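Local coordinates for uncharacterized protein (PDB 3U4Y) that is of unknown function but folds as a seven-bladed beta-propeller related to the lactonase family, at residues I13-Q17 against F42-A46; V77-G82 against K117-I121; G82-M86 against P107-Q111; S85-V89 against F273-Q277; D95-V99 against I158-L164. All coordinates share one frame; numbering follows the deposited sequence.

Contact 1: residues I13-Q17 against F42-A46; sequences IVVEQ and FVDTA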
# COMPACT_ATOMS: atom_id res chain seq x y z
N ILE A 13 10.70 -5.58 3.14
CA ILE A 13 10.14 -5.94 4.42
C ILE A 13 8.74 -6.52 4.24
O ILE A 13 7.99 -6.04 3.41
CB ILE A 13 10.12 -4.73 5.39
CG1 ILE A 13 9.47 -5.09 6.72
CG2 ILE A 13 9.42 -3.51 4.78
CD1 ILE A 13 9.16 -3.88 7.54
N VAL A 14 8.39 -7.55 4.99
CA VAL A 14 7.09 -8.17 4.85
C VAL A 14 6.52 -8.57 6.20
O VAL A 14 7.22 -9.09 7.07
CB VAL A 14 7.15 -9.41 3.95
CG1 VAL A 14 8.06 -10.47 4.55
CG2 VAL A 14 5.75 -9.97 3.72
N VAL A 15 5.22 -8.33 6.36
CA VAL A 15 4.54 -8.61 7.61
C VAL A 15 4.05 -10.05 7.70
O VAL A 15 3.58 -10.61 6.71
CB VAL A 15 3.36 -7.65 7.81
CG1 VAL A 15 2.59 -8.03 9.05
CG2 VAL A 15 3.87 -6.22 7.87
N GLU A 16 4.22 -10.65 8.88
CA GLU A 16 3.66 -11.97 9.16
C GLU A 16 2.76 -11.85 10.36
O GLU A 16 3.21 -11.93 11.49
CB GLU A 16 4.75 -12.98 9.44
CG GLU A 16 5.61 -13.25 8.24
CD GLU A 16 7.00 -13.64 8.64
OE1 GLU A 16 7.75 -12.77 9.14
OE2 GLU A 16 7.34 -14.82 8.45
N GLN A 17 1.48 -11.63 10.09
CA GLN A 17 0.56 -11.20 11.12
C GLN A 17 0.36 -12.24 12.21
O GLN A 17 0.23 -11.91 13.39
CB GLN A 17 -0.79 -10.86 10.50
CG GLN A 17 -1.74 -10.30 11.51
CD GLN A 17 -3.13 -10.14 10.97
OE1 GLN A 17 -3.89 -11.10 10.87
NE2 GLN A 17 -3.47 -8.91 10.60
N PHE A 42 0.16 -7.13 13.63
CA PHE A 42 0.70 -6.42 12.46
C PHE A 42 -0.13 -6.49 11.18
O PHE A 42 -0.69 -7.54 10.84
CB PHE A 42 2.14 -6.86 12.16
CG PHE A 42 3.15 -6.38 13.16
CD1 PHE A 42 3.04 -5.12 13.74
CD2 PHE A 42 4.22 -7.19 13.53
CE1 PHE A 42 3.98 -4.68 14.66
CE2 PHE A 42 5.16 -6.75 14.45
CZ PHE A 42 5.03 -5.50 15.01
N VAL A 43 -0.18 -5.38 10.45
CA VAL A 43 -0.96 -5.30 9.22
C VAL A 43 -0.12 -4.89 8.00
O VAL A 43 0.23 -5.73 7.19
CB VAL A 43 -2.22 -4.40 9.36
CG1 VAL A 43 -3.06 -4.47 8.11
CG2 VAL A 43 -3.06 -4.83 10.57
N ASP A 44 0.22 -3.60 7.90
CA ASP A 44 0.91 -3.08 6.70
C ASP A 44 2.23 -2.39 7.07
O ASP A 44 2.53 -2.19 8.25
CB ASP A 44 -0.01 -2.12 5.92
CG ASP A 44 0.41 -1.96 4.45
OD1 ASP A 44 0.25 -0.84 3.89
OD2 ASP A 44 0.88 -2.95 3.85
N THR A 45 3.02 -2.05 6.04
CA THR A 45 4.29 -1.32 6.18
C THR A 45 4.48 -0.28 5.11
O THR A 45 4.03 -0.44 3.97
CB THR A 45 5.53 -2.23 6.03
OG1 THR A 45 5.23 -3.33 5.16
CG2 THR A 45 6.00 -2.74 7.34
N ALA A 46 5.20 0.77 5.46
CA ALA A 46 5.71 1.72 4.49
C ALA A 46 7.21 1.76 4.67
O ALA A 46 7.71 1.26 5.67
CB ALA A 46 5.11 3.08 4.69
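Val15 sends its CG1 methyl across to CB of Phe42 at 3.4 Å, the two side chains meeting at about a right angle. That methyl lies anti to the backbone N (chi1 175°), which leaves CG2 to turn the other way along the strand, where it slides past Thr45 with Val15 CG2 to Thr45 CG2 at 4.1 Å. Farther on, Ile13 and Thr45 meet tip to tip through Ile13 CD1 and Thr45 CG2. The Phe42 ring leads away from segment 13-17. Gln17 supplies the polar part: its extended chain brings NE2 to Phe42 O at 3.1 Å, with an N-H...O angle of 147°. The acceptor lies close to the plane of the Gln17 amide, whereas the donor is tilted 35° from the Phe42 carbonyl plane. Beside this bond, Val43 CG2 lies alongside Gln17, pointing the same way, 4.1 Å from NE2. The strand segments run nearly antiparallel, yet their axes stay 6.6 Å apart and they belong to different sheets, so side chains join two neighbouring propeller blades. Strand 53-58 lines the same interface through Val54 and Val56, strand 21-26 adds Ile22 and Phe24, and Ile13 pairs by backbone with Ala320 of strand 319-321.

Contact 2: residues V77-G82 against K117-I121; sequences VAIQEG and KNKFI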
# COMPACT_ATOMS: atom_id res chain seq x y z
N VAL A 77 13.16 1.77 17.18
CA VAL A 77 13.51 2.99 17.88
C VAL A 77 12.35 3.76 18.49
O VAL A 77 12.55 4.65 19.32
CB VAL A 77 14.31 3.94 16.97
CG1 VAL A 77 15.46 3.18 16.34
CG2 VAL A 77 13.40 4.56 15.91
N ALA A 78 11.13 3.45 18.06
CA ALA A 78 9.95 4.01 18.71
C ALA A 78 8.81 3.00 18.71
O ALA A 78 8.72 2.18 17.80
CB ALA A 78 9.52 5.31 18.03
N ILE A 79 7.99 3.05 19.76
CA ILE A 79 6.72 2.30 19.82
C ILE A 79 5.65 3.17 20.45
O ILE A 79 5.68 3.42 21.66
CB ILE A 79 6.83 0.97 20.62
CG1 ILE A 79 7.78 -0.01 19.91
CG2 ILE A 79 5.47 0.34 20.77
CD1 ILE A 79 7.78 -1.41 20.44
N GLN A 80 4.71 3.65 19.63
CA GLN A 80 3.62 4.50 20.11
C GLN A 80 2.24 3.86 19.93
O GLN A 80 2.00 3.12 18.97
CB GLN A 80 3.67 5.85 19.41
CG GLN A 80 4.85 6.71 19.83
CD GLN A 80 4.70 7.25 21.24
OE1 GLN A 80 3.58 7.44 21.72
NE2 GLN A 80 5.82 7.52 21.91
N GLU A 81 1.33 4.12 20.87
CA GLU A 81 -0.04 3.64 20.76
C GLU A 81 -0.89 4.75 20.17
O GLU A 81 -0.72 5.92 20.50
CB GLU A 81 -0.63 3.20 22.11
CG GLU A 81 -2.04 3.76 22.41
CD GLU A 81 -2.71 3.20 23.69
OE1 GLU A 81 -2.45 2.04 24.06
OE2 GLU A 81 -3.51 3.93 24.30
N GLY A 82 -1.80 4.38 19.28
CA GLY A 82 -2.70 5.36 18.72
C GLY A 82 -4.05 5.40 19.42
O GLY A 82 -4.40 4.52 20.20
N LYS A 117 9.46 13.84 15.57
CA LYS A 117 9.03 13.87 16.96
C LYS A 117 8.73 12.47 17.48
O LYS A 117 8.59 12.27 18.69
CB LYS A 117 7.79 14.74 17.12
CG LYS A 117 7.88 16.09 16.41
CD LYS A 117 6.86 17.08 16.96
CE LYS A 117 7.52 18.40 17.34
NZ LYS A 117 6.75 19.16 18.37
N ASN A 118 8.66 11.51 16.57
CA ASN A 118 8.40 10.11 16.92
C ASN A 118 7.06 9.91 17.64
O ASN A 118 6.90 8.92 18.36
CB ASN A 118 9.54 9.54 17.78
CG ASN A 118 10.85 9.41 17.02
OD1 ASN A 118 11.28 8.30 16.70
ND2 ASN A 118 11.51 10.53 16.75
N LYS A 119 6.12 10.83 17.43
CA LYS A 119 4.77 10.78 18.04
C LYS A 119 3.64 10.99 17.02
O LYS A 119 3.90 11.30 15.85
CB LYS A 119 4.63 11.85 19.12
CG LYS A 119 5.93 12.47 19.59
CD LYS A 119 5.73 13.95 19.93
CE LYS A 119 5.02 14.68 18.78
NZ LYS A 119 4.90 16.14 19.04
N PHE A 120 2.39 10.82 17.46
CA PHE A 120 1.23 11.18 16.64
C PHE A 120 0.86 12.62 16.81
O PHE A 120 1.10 13.21 17.85
CB PHE A 120 0.01 10.33 16.93
CG PHE A 120 0.14 8.93 16.47
CD1 PHE A 120 -0.33 8.56 15.23
CD2 PHE A 120 0.74 7.97 17.26
CE1 PHE A 120 -0.20 7.26 14.78
CE2 PHE A 120 0.87 6.67 16.83
CZ PHE A 120 0.40 6.31 15.58
N ILE A 121 0.24 13.18 15.78
CA ILE A 121 0.08 14.62 15.65
C ILE A 121 -1.38 14.96 15.52
O ILE A 121 -1.87 15.90 16.14
CB ILE A 121 0.85 15.17 14.42
CG1 ILE A 121 2.35 15.21 14.71
CG2 ILE A 121 0.35 16.55 14.06
CD1 ILE A 121 3.03 16.46 14.19
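Val77 opens the contact by bringing CG2 to within 4.4 Å of Asn118 OD1, a loose approach. Val77 and Ala78 both face Gln66 of strand 63-68, which makes this a classic beta bulge. Ala78 points toward the other segment, its CB 3.7 Å from Asn118 OD1. Two residues on, Gln80 also points toward the other segment. With CG anti to the carbonyl carbon (chi1 -70°), Gln80 CG rests against Asn118 O at 3.4 Å; the bend at chi2 then turns the amide. Lower on the same side chain, CB meets Phe120 CE2 at 3.9 Å, coming to the edge of the ring near its plane. Glu81 turns its side chain away and contributes through the backbone, with O 4.1 Å from Phe120 CE2. Gly82 ends the walk: its CA approaches the same ring carbon obliquely at 4.2 Å, while its own carbonyl O accepts a bond from Gln62 NE2. Strands 75-81 and 119-125 are the outermost strands of consecutive propeller blades; their local segments run 44° from parallel with axes 7.7 Å apart, too far for a shared sheet. Phe120 points toward strand 75-81, packs on Leu64 and lies T-shaped (edge-to-face) with Tyr113, and Asn118 ND2 is weakly bonded to Leu116 O within its own blade. No hydrogen bond or salt bridge spans the segments, so the two blade edges are held here by van der Waals contact, with aliphatic carbons set against the backbone and side-chain oxygens of Asn118 and against one aromatic ring.

Contact 3: residues G82-M86 against P107-Q111; sequences GQSSM and PFNMQ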
# COMPACT_ATOMS: atom_id res chain seq x y z
N GLY A 82 -1.80 4.38 19.28
CA GLY A 82 -2.70 5.36 18.72
C GLY A 82 -4.05 5.40 19.42
O GLY A 82 -4.40 4.52 20.20
N GLN A 83 -4.81 6.44 19.12
CA GLN A 83 -6.17 6.58 19.58
C GLN A 83 -7.03 5.36 19.24
O GLN A 83 -7.82 4.88 20.07
CB GLN A 83 -6.76 7.84 18.96
CG GLN A 83 -7.15 8.92 19.94
CD GLN A 83 -8.66 8.99 20.16
OE1 GLN A 83 -9.30 7.99 20.49
NE2 GLN A 83 -9.23 10.18 19.94
N SER A 84 -6.87 4.84 18.02
CA SER A 84 -7.65 3.69 17.58
C SER A 84 -6.83 2.79 16.66
O SER A 84 -5.63 3.02 16.48
CB SER A 84 -8.93 4.13 16.86
OG SER A 84 -8.62 4.87 15.69
N SER A 85 -7.47 1.77 16.09
CA SER A 85 -6.76 0.78 15.26
C SER A 85 -6.13 1.35 13.98
O SER A 85 -6.42 2.47 13.57
CB SER A 85 -7.71 -0.33 14.88
OG SER A 85 -8.45 0.05 13.73
N MSE A 86 -5.28 0.54 13.34
CA MSE A 86 -4.52 0.97 12.18
C MSE A 86 -4.37 -0.12 11.13
O MSE A 86 -4.27 -1.30 11.49
CB MSE A 86 -3.11 1.36 12.61
CG MSE A 86 -3.02 2.66 13.36
SE MSE A 86 -1.35 2.73 14.33
CE MSE A 86 -1.92 3.96 15.74
N PRO A 107 -13.03 2.84 17.34
CA PRO A 107 -13.58 3.78 16.35
C PRO A 107 -12.75 3.84 15.07
O PRO A 107 -11.69 3.21 14.97
CB PRO A 107 -13.55 5.12 17.07
CG PRO A 107 -12.57 4.94 18.19
CD PRO A 107 -12.72 3.52 18.60
N PHE A 108 -13.23 4.59 14.10
CA PHE A 108 -12.58 4.64 12.80
C PHE A 108 -11.94 6.01 12.64
O PHE A 108 -12.62 7.02 12.52
CB PHE A 108 -13.59 4.34 11.69
CG PHE A 108 -14.40 3.09 11.94
CD1 PHE A 108 -15.77 3.17 12.17
CD2 PHE A 108 -13.78 1.84 11.97
CE1 PHE A 108 -16.52 2.01 12.42
CE2 PHE A 108 -14.51 0.68 12.22
CZ PHE A 108 -15.88 0.77 12.45
N ASN A 109 -10.61 6.02 12.67
CA ASN A 109 -9.89 7.28 12.53
C ASN A 109 -8.76 7.23 11.54
O ASN A 109 -8.17 6.18 11.29
CB ASN A 109 -9.30 7.70 13.87
CG ASN A 109 -10.33 7.98 14.89
OD1 ASN A 109 -11.01 9.00 14.85
ND2 ASN A 109 -10.46 7.07 15.84
N MSE A 110 -8.44 8.40 11.01
CA MSE A 110 -7.22 8.59 10.28
C MSE A 110 -6.23 9.29 11.19
O MSE A 110 -6.59 10.22 11.89
CB MSE A 110 -7.47 9.43 9.03
CG MSE A 110 -6.21 9.97 8.40
SE MSE A 110 -6.57 10.94 6.75
CE MSE A 110 -7.27 9.42 5.77
N GLN A 111 -4.98 8.83 11.19
CA GLN A 111 -4.00 9.32 12.15
C GLN A 111 -2.68 9.58 11.46
O GLN A 111 -2.21 8.74 10.69
CB GLN A 111 -3.76 8.27 13.24
CG GLN A 111 -5.02 7.75 13.92
CD GLN A 111 -4.69 6.97 15.17
OE1 GLN A 111 -4.48 7.55 16.23
NE2 GLN A 111 -4.61 5.65 15.05
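The link between two propeller blades, leading from strand 75-81 to strand 89-91, passes over the side chain of Gln111, whose amide bonds to backbone atoms of Gln83 and Ser84. Gln111 has an extended chain beyond CG, which stands anti to the carbonyl carbon (chi1 -52°), and this lifts the amide off its strand toward the link. There OE1 accepts the Gln83 N-H at 3.1 Å, a weak bond with an angle of 132°. The NE2 end donates to Ser84 O at 3.2 Å, also weakly, at 123°. One side-chain amide thus uses both its ends on consecutive residues of a segment that has no regular structure of its own. Met86, modelled as selenomethionine, crosses the Gln111 side chain at about a right angle, bringing Met86 CE to Gln111 NE2 at 3.3 Å. In the four-stranded blade formed by strands 89-91, 97-100, 109-114 and 119-125, Gln111 sits on the third strand, so two weak bonds link the incoming segment to the sheet it is about to enter. Gln111 O is itself weakly bonded to Thr100 OG1 of the adjoining strand 97-100. Nearer the loop end of strand 109-114, Ser84 turns its CB to Pro107 O at 3.5 Å and also meets the Pro107 ring, with Ser84 CB to Pro107 CG at 4.0 Å; a cis peptide bond precedes that proline. Ser85 points away from strand 109-114, and its OG is bonded instead to Gly103 N and Asn105 O.

Contact 4: residues S85-V89 against F273-Q277; sequences SMADV and FGANQ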
# COMPACT_ATOMS: atom_id res chain seq x y z
N SER A 85 -7.47 1.77 16.09
CA SER A 85 -6.76 0.78 15.26
C SER A 85 -6.13 1.35 13.98
O SER A 85 -6.42 2.47 13.57
CB SER A 85 -7.71 -0.33 14.88
OG SER A 85 -8.45 0.05 13.73
N MSE A 86 -5.28 0.54 13.34
CA MSE A 86 -4.52 0.97 12.18
C MSE A 86 -4.37 -0.12 11.13
O MSE A 86 -4.27 -1.30 11.49
CB MSE A 86 -3.11 1.36 12.61
CG MSE A 86 -3.02 2.66 13.36
SE MSE A 86 -1.35 2.73 14.33
CE MSE A 86 -1.92 3.96 15.74
N ALA A 87 -4.31 0.25 9.85
CA ALA A 87 -4.03 -0.74 8.81
C ALA A 87 -3.18 -0.22 7.64
O ALA A 87 -1.97 -0.23 7.74
CB ALA A 87 -5.31 -1.44 8.33
N ASP A 88 -3.78 0.23 6.54
CA ASP A 88 -2.95 0.73 5.44
C ASP A 88 -2.16 1.93 5.96
O ASP A 88 -2.63 2.66 6.85
CB ASP A 88 -3.77 1.07 4.16
CG ASP A 88 -2.92 1.03 2.85
OD1 ASP A 88 -1.72 0.67 2.90
OD2 ASP A 88 -3.44 1.35 1.76
N VAL A 89 -0.93 2.09 5.45
CA VAL A 89 -0.13 3.28 5.72
C VAL A 89 0.49 3.80 4.47
O VAL A 89 0.93 3.03 3.61
CB VAL A 89 1.08 3.01 6.62
CG1 VAL A 89 0.96 3.77 7.90
CG2 VAL A 89 1.28 1.52 6.83
N PHE A 273 -7.27 -4.96 4.99
CA PHE A 273 -7.73 -3.57 4.87
C PHE A 273 -6.95 -2.54 4.04
O PHE A 273 -6.69 -1.42 4.51
CB PHE A 273 -8.03 -3.03 6.26
CG PHE A 273 -8.82 -3.97 7.08
CD1 PHE A 273 -10.20 -3.87 7.13
CD2 PHE A 273 -8.20 -5.01 7.74
CE1 PHE A 273 -10.93 -4.77 7.86
CE2 PHE A 273 -8.92 -5.91 8.48
CZ PHE A 273 -10.29 -5.79 8.55
N GLY A 274 -6.60 -2.92 2.80
CA GLY A 274 -6.04 -2.00 1.83
C GLY A 274 -4.54 -2.12 1.69
O GLY A 274 -3.88 -1.34 0.98
N ALA A 275 -4.00 -3.12 2.38
CA ALA A 275 -2.57 -3.25 2.50
C ALA A 275 -1.97 -3.88 1.26
O ALA A 275 -2.40 -4.95 0.83
CB ALA A 275 -2.22 -4.06 3.71
N ASN A 276 -0.97 -3.21 0.69
CA ASN A 276 -0.38 -3.71 -0.54
C ASN A 276 0.27 -5.06 -0.39
O ASN A 276 1.16 -5.24 0.44
CB ASN A 276 0.55 -2.66 -1.13
CG ASN A 276 -0.22 -1.47 -1.62
OD1 ASN A 276 -1.11 -1.61 -2.46
ND2 ASN A 276 0.06 -0.30 -1.07
N GLN A 277 -0.22 -6.02 -1.16
CA GLN A 277 0.32 -7.36 -1.12
C GLN A 277 1.18 -7.65 -2.33
O GLN A 277 1.30 -8.80 -2.72
CB GLN A 277 -0.80 -8.40 -1.08
CG GLN A 277 -1.79 -8.31 0.08
CD GLN A 277 -2.79 -9.48 0.07
OE1 GLN A 277 -2.51 -10.55 0.63
NE2 GLN A 277 -3.93 -9.28 -0.58
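Asp88 lies against the backbone of Phe273, Gly274 and Ala275 near the middle of the propeller, where two links lead into the innermost strands of non-adjacent blades, 89-91 and 278-280. Along the Asp88 side chain, CB comes first, 3.9 Å from Phe273 O. With CG anti to the backbone N (chi1 -156°), the carboxylate is carried on toward the Gly274 carbonyl, and CG stands 3.2 Å from Gly274 O. At the tip, both oxygens have Gly274 O as the nearest atom of the other segment. OD1 also lies 4.0 Å from Ala275 CA and takes a weak bond from the N-H of the following residue, Val89 N to Asp88 OD1 being 3.0 Å at an angle of 120°. OD2 faces Gly274 O, but both are acceptors and no hydrogen bond joins them; what grips OD2 is the backbone N-H of Ile133, on strand 130-135 of a further blade. Replacing Asp88 with an alanine removes both oxygens and would probably leave the Ile133 N-H without its acceptor and the start of strand 89-91 less firmly fixed. Asp44 of strand 42-47 brings its own OD1 close to Asp88 OD1. Asn276, farther along, bonds through OD1 to Asn180 ND2. The remaining contact is apolar: Ala87 points its CB at Phe273 CB, 3.8 Å away.

Contact 5: residues D95-V99 against I158-L164; sequences DQFAV and IDADGVL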
# COMPACT_ATOMS: atom_id res chain seq x y z
N ASP A 95 8.83 12.29 3.47
CA ASP A 95 9.30 11.38 4.50
C ASP A 95 9.11 11.92 5.92
O ASP A 95 9.57 11.31 6.88
CB ASP A 95 10.78 11.07 4.28
CG ASP A 95 11.03 10.14 3.08
OD1 ASP A 95 10.27 9.17 2.89
OD2 ASP A 95 12.01 10.38 2.35
N GLN A 96 8.43 13.05 6.07
CA GLN A 96 8.26 13.64 7.39
C GLN A 96 7.15 12.97 8.22
O GLN A 96 7.31 12.78 9.42
CB GLN A 96 8.02 15.15 7.28
CG GLN A 96 8.00 15.90 8.60
CD GLN A 96 7.98 17.42 8.40
OE1 GLN A 96 8.10 17.92 7.28
NE2 GLN A 96 7.83 18.16 9.51
N PHE A 97 6.04 12.60 7.57
CA PHE A 97 4.89 11.99 8.25
C PHE A 97 4.43 10.67 7.68
O PHE A 97 4.60 10.39 6.49
CB PHE A 97 3.68 12.91 8.21
CG PHE A 97 3.90 14.22 8.85
CD1 PHE A 97 3.88 14.34 10.22
CD2 PHE A 97 4.13 15.35 8.09
CE1 PHE A 97 4.09 15.55 10.81
CE2 PHE A 97 4.34 16.57 8.68
CZ PHE A 97 4.31 16.67 10.04
N ALA A 98 3.82 9.86 8.54
CA ALA A 98 3.19 8.61 8.15
C ALA A 98 1.73 8.76 8.45
O ALA A 98 1.39 9.31 9.50
CB ALA A 98 3.75 7.46 8.95
N VAL A 99 0.87 8.30 7.55
CA VAL A 99 -0.56 8.44 7.77
C VAL A 99 -1.26 7.09 7.72
O VAL A 99 -0.98 6.26 6.84
CB VAL A 99 -1.22 9.39 6.78
CG1 VAL A 99 -2.66 9.52 7.12
CG2 VAL A 99 -0.58 10.75 6.87
N ILE A 158 -3.59 16.71 4.31
CA ILE A 158 -2.57 16.83 5.35
C ILE A 158 -1.69 18.01 5.04
O ILE A 158 -1.19 18.14 3.92
CB ILE A 158 -1.68 15.58 5.47
CG1 ILE A 158 -0.65 15.77 6.58
CG2 ILE A 158 -1.00 15.24 4.15
CD1 ILE A 158 0.11 14.50 6.95
N ASP A 159 -1.50 18.89 6.02
CA ASP A 159 -0.65 20.06 5.80
C ASP A 159 0.82 19.82 6.17
O ASP A 159 1.24 18.68 6.42
CB ASP A 159 -1.22 21.29 6.51
CG ASP A 159 -1.21 21.15 8.02
OD1 ASP A 159 -0.36 20.41 8.56
OD2 ASP A 159 -2.07 21.79 8.66
N ALA A 160 1.57 20.92 6.17
CA ALA A 160 3.00 20.94 6.46
C ALA A 160 3.31 20.45 7.88
O ALA A 160 4.38 19.90 8.15
CB ALA A 160 3.52 22.33 6.28
N ASP A 161 2.35 20.66 8.78
CA ASP A 161 2.45 20.27 10.18
C ASP A 161 2.01 18.85 10.48
O ASP A 161 2.33 18.32 11.53
CB ASP A 161 1.59 21.20 11.05
CG ASP A 161 2.12 22.62 11.08
OD1 ASP A 161 3.29 22.84 10.68
OD2 ASP A 161 1.36 23.51 11.52
N GLY A 162 1.25 18.23 9.58
CA GLY A 162 0.76 16.89 9.84
C GLY A 162 -0.71 16.86 10.26
O GLY A 162 -1.32 15.79 10.38
N VAL A 163 -1.27 18.03 10.48
CA VAL A 163 -2.69 18.16 10.77
C VAL A 163 -3.53 17.62 9.60
O VAL A 163 -3.29 17.95 8.44
CB VAL A 163 -3.04 19.63 11.02
CG1 VAL A 163 -4.32 19.75 11.80
CG2 VAL A 163 -1.93 20.31 11.75
N LEU A 164 -4.51 16.78 9.92
CA LEU A 164 -5.39 16.20 8.92
C LEU A 164 -6.68 17.00 8.80
O LEU A 164 -7.12 17.64 9.76
CB LEU A 164 -5.69 14.76 9.29
CG LEU A 164 -4.47 13.86 9.40
CD1 LEU A 164 -4.74 12.63 10.24
CD2 LEU A 164 -4.02 13.45 8.02
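Phe97 lays one face of its ring over Gly162, whose CA sits 3.7 Å from the ring centroid and only 15° off the normal, a CH-pi contact. The opposite face carries Gln96 CG, so the ring is sandwiched between its own neighbour in sequence and the turn of the next blade. At the ring edge, in plane, Ala160 O approaches CE2 at 3.4 Å. An alanine at Phe97 removes the ring and would probably leave a gap beneath the turn, with Gly162 CA deprived of the surface it rests on. Two residues further, Val99 and Ile158 meet tip to tip, Val99 CG2 to Ile158 CD1 at 3.8 Å; with chi1 (-179°) and chi2 of Ile158 both extended, CD1 is carried toward strand 97-100. The same CD1 touches Phe97 CB at 4.1 Å, and the other Val99 methyl, CG1, reaches Leu164 CD2 at 4.3 Å. Behind this layer, Asp159 organises the turn: its OD1 takes weak bonds from the N-H groups of Asp161, Gly162 and Val163, the first of them closing an Asx turn. Asp159 N also bonds to Val163 O, so the hairpin between strands 152-158 and 164-172 presents Gly162 to the ring. Strand 109-114 flanks the contact, with Ser112 OG bonded to Gly162 O and Met110 packed on Val99 and Leu164. Ile121 of strand 119-125 touches Phe97; Ile133 and Ile135 of strand 130-135 pack on Val99.

Overall arrangement
From the N terminus, contact 1 closes first, bringing strand 11-16 against the opening strand of the next blade, and is complete before any other begins. The remaining four interlock. Contact 2 closes the loop from 77 to 121 at the outer blade edges, and contact 3, sharing Gly82 with it, is nested inside. Contact 4 starts from the same segment as contact 3, sharing Ser85 and Met86, but runs on to 273-277, crossing contact 2 and joining the links into strands 89-91 and 278-280. Contact 5 crosses contacts 2 and 3, is nested within contact 4, and joins blade 89-125 to blade 130-172. Asp44 connects contact 1 with contact 4 near the axis; Ile121 connects contacts 2 and 5 farther out.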